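PDB 4PZD: 3-Hydroxyacyl-CoA dehydrogenase, which probably catalyses the NAD-dependent, reversible oxidation of (3S)-3-hydroxyacyl-CoA to 3-oxoacyl-CoA. Local coordinates for residues A[27-32]-A[69-74]. Numbering follows the deposited sequence.
Sequences LNVVMV and ARIKGS
Over one face of the Asn28 side-chain amide, near its outer end, comes CG of Arg70; the guanidinium itself does not stack on the amide, their planes being turned 70° apart, and CB of Arg70 lies 3.5 Å from Leu27 O. Past this point the segments run parallel, joined by backbone bonds alternating in direction. Val29 N donates to Arg70 O (3.0 Å) and Lys72 N to Val29 O (2.7 Å). Met31 N then reaches Lys72 O at 3.1 Å, and a weak bond from Ser74 N to Met31 O (2.9 Å) follows. On one face, a bend at chi3 (-29°) carries Met31 CE to 4.0 Å from Ile71 CG2; helix 13-23 covers Val29 and Ile71 there. The other face carries Val30 against the CB of Lys72, whose bent chain takes NZ clear of strand 28-32, and Ser74, whose OG bonds to Ser76 O. Strand 71-74 is an edge strand, within this chain, of the mixed sheet, at the end of its Rossmann-type parallel run, attached to 28-32, which leads directly into the NAD-binding Asp33. The hydrogen bonds across the pair are thus all main chain to main chain, while side chains divide an apolar, helix-covered face from a more mixed one.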
loop_
_atom_site.group_PDB
_atom_site.type_symbol
_atom_site.label_atom_id
_atom_site.label_comp_id
_atom_site.label_asym_id
_atom_site.label_seq_id
_atom_site.Cartn_x
_atom_site.Cartn_y
_atom_site.Cartn_z
ATOM N N LEU A 27 -10.756 9.502 31.436
ATOM C CA LEU A 27 -9.946 10.713 31.588
ATOM C C LEU A 27 -10.879 11.909 31.496
ATOM O O LEU A 27 -11.882 11.880 30.752
ATOM C CB LEU A 27 -8.868 10.816 30.511
ATOM C CG LEU A 27 -7.580 10.004 30.660
ATOM C CD1 LEU A 27 -6.824 10.018 29.336
ATOM C CD2 LEU A 27 -6.700 10.540 31.776
ATOM N N ASN A 28 -10.530 12.954 32.247
ATOM C CA ASN A 28 -11.305 14.193 32.293
ATOM C C ASN A 28 -10.907 15.093 31.139
ATOM O O ASN A 28 -9.748 15.502 31.038
ATOM C CB ASN A 28 -11.056 14.940 33.611
ATOM C CG ASN A 28 -11.173 14.037 34.837
ATOM O OD1 ASN A 28 -10.156 13.575 35.379
ATOM N ND2 ASN A 28 -12.414 13.783 35.281
ATOM N N VAL A 29 -11.855 15.388 30.256
ATOM C CA VAL A 29 -11.576 16.259 29.126
ATOM C C VAL A 29 -12.214 17.607 29.327
ATOM O O VAL A 29 -13.377 17.679 29.676
ATOM C CB VAL A 29 -12.147 15.725 27.807
ATOM C CG1 VAL A 29 -11.697 16.629 26.660
ATOM C CG2 VAL A 29 -11.726 14.285 27.563
ATOM N N VAL A 30 -11.448 18.660 29.076
ATOM C CA VAL A 30 -11.953 20.031 29.028
ATOM C C VAL A 30 -11.907 20.483 27.565
ATOM O O VAL A 30 -10.850 20.858 27.039
ATOM C CB VAL A 30 -11.116 20.974 29.929
ATOM C CG1 VAL A 30 -11.440 22.442 29.678
ATOM C CG2 VAL A 30 -11.343 20.637 31.389
ATOM N N MET A 31 -13.053 20.429 26.902
ATOM C CA MET A 31 -13.097 20.722 25.488
ATOM C C MET A 31 -13.537 22.154 25.260
ATOM O O MET A 31 -14.621 22.533 25.670
ATOM C CB MET A 31 -14.053 19.789 24.804
ATOM C CG MET A 31 -13.699 19.575 23.358
ATOM S SD MET A 31 -15.060 18.917 22.393
ATOM C CE MET A 31 -16.017 17.978 23.575
ATOM N N VAL A 32 -12.698 22.932 24.587
ATOM C CA VAL A 32 -12.941 24.357 24.379
ATOM C C VAL A 32 -13.192 24.663 22.884
ATOM O O VAL A 32 -12.437 24.216 22.024
ATOM C CB VAL A 32 -11.737 25.167 24.915
ATOM C CG1 VAL A 32 -11.949 26.660 24.737
ATOM C CG2 VAL A 32 -11.496 24.854 26.382
ATOM N N ALA A 69 -19.883 12.443 31.682
ATOM C CA ALA A 69 -19.694 13.212 32.920
ATOM C C ALA A 69 -18.278 13.783 32.961
ATOM O O ALA A 69 -18.069 14.958 33.305
ATOM C CB ALA A 69 -19.955 12.337 34.143
ATOM N N ARG A 70 -17.318 12.945 32.573
ATOM C CA ARG A 70 -15.915 13.343 32.536
ATOM C C ARG A 70 -15.584 14.449 31.484
ATOM O O ARG A 70 -14.541 15.112 31.567
ATOM C CB ARG A 70 -15.010 12.094 32.390
ATOM C CG ARG A 70 -14.281 11.683 33.679
ATOM C CD ARG A 70 -15.069 10.751 34.604
ATOM N NE ARG A 70 -14.913 9.337 34.238
ATOM C CZ ARG A 70 -15.459 8.308 34.893
ATOM N NH1 ARG A 70 -16.215 8.502 35.971
ATOM N NH2 ARG A 70 -15.247 7.069 34.463
ATOM N N ILE A 71 -16.469 14.677 30.522
ATOM C CA ILE A 71 -16.266 15.763 29.568
ATOM C C ILE A 71 -16.850 17.100 30.053
ATOM O O ILE A 71 -18.067 17.308 30.011
ATOM C CB ILE A 71 -16.851 15.399 28.190
ATOM C CG1 ILE A 71 -16.204 14.095 27.693
ATOM C CG2 ILE A 71 -16.642 16.551 27.205
ATOM C CD1 ILE A 71 -16.702 13.605 26.352
ATOM N N LYS A 72 -15.971 18.001 30.498
ATOM C CA LYS A 72 -16.349 19.382 30.840
ATOM C C LYS A 72 -16.217 20.233 29.579
ATOM O O LYS A 72 -15.102 20.589 29.194
ATOM C CB LYS A 72 -15.437 19.951 31.954
ATOM C CG LYS A 72 -16.157 20.617 33.128
ATOM C CD LYS A 72 -16.085 19.774 34.417
ATOM C CE LYS A 72 -17.274 19.978 35.356
ATOM N NZ LYS A 72 -17.289 21.328 35.993
ATOM N N GLY A 73 -17.339 20.551 28.930
ATOM C CA GLY A 73 -17.319 21.312 27.665
ATOM C C GLY A 73 -17.420 22.820 27.839
ATOM O O GLY A 73 -18.521 23.338 27.936
ATOM N N SER A 74 -16.277 23.520 27.849
ATOM C CA SER A 74 -16.212 24.982 28.070
ATOM C C SER A 74 -16.185 25.838 26.781
ATOM O O SER A 74 -16.230 25.337 25.656
ATOM C CB SER A 74 -14.991 25.325 28.948
ATOM O OG SER A 74 -14.866 26.729 29.191
#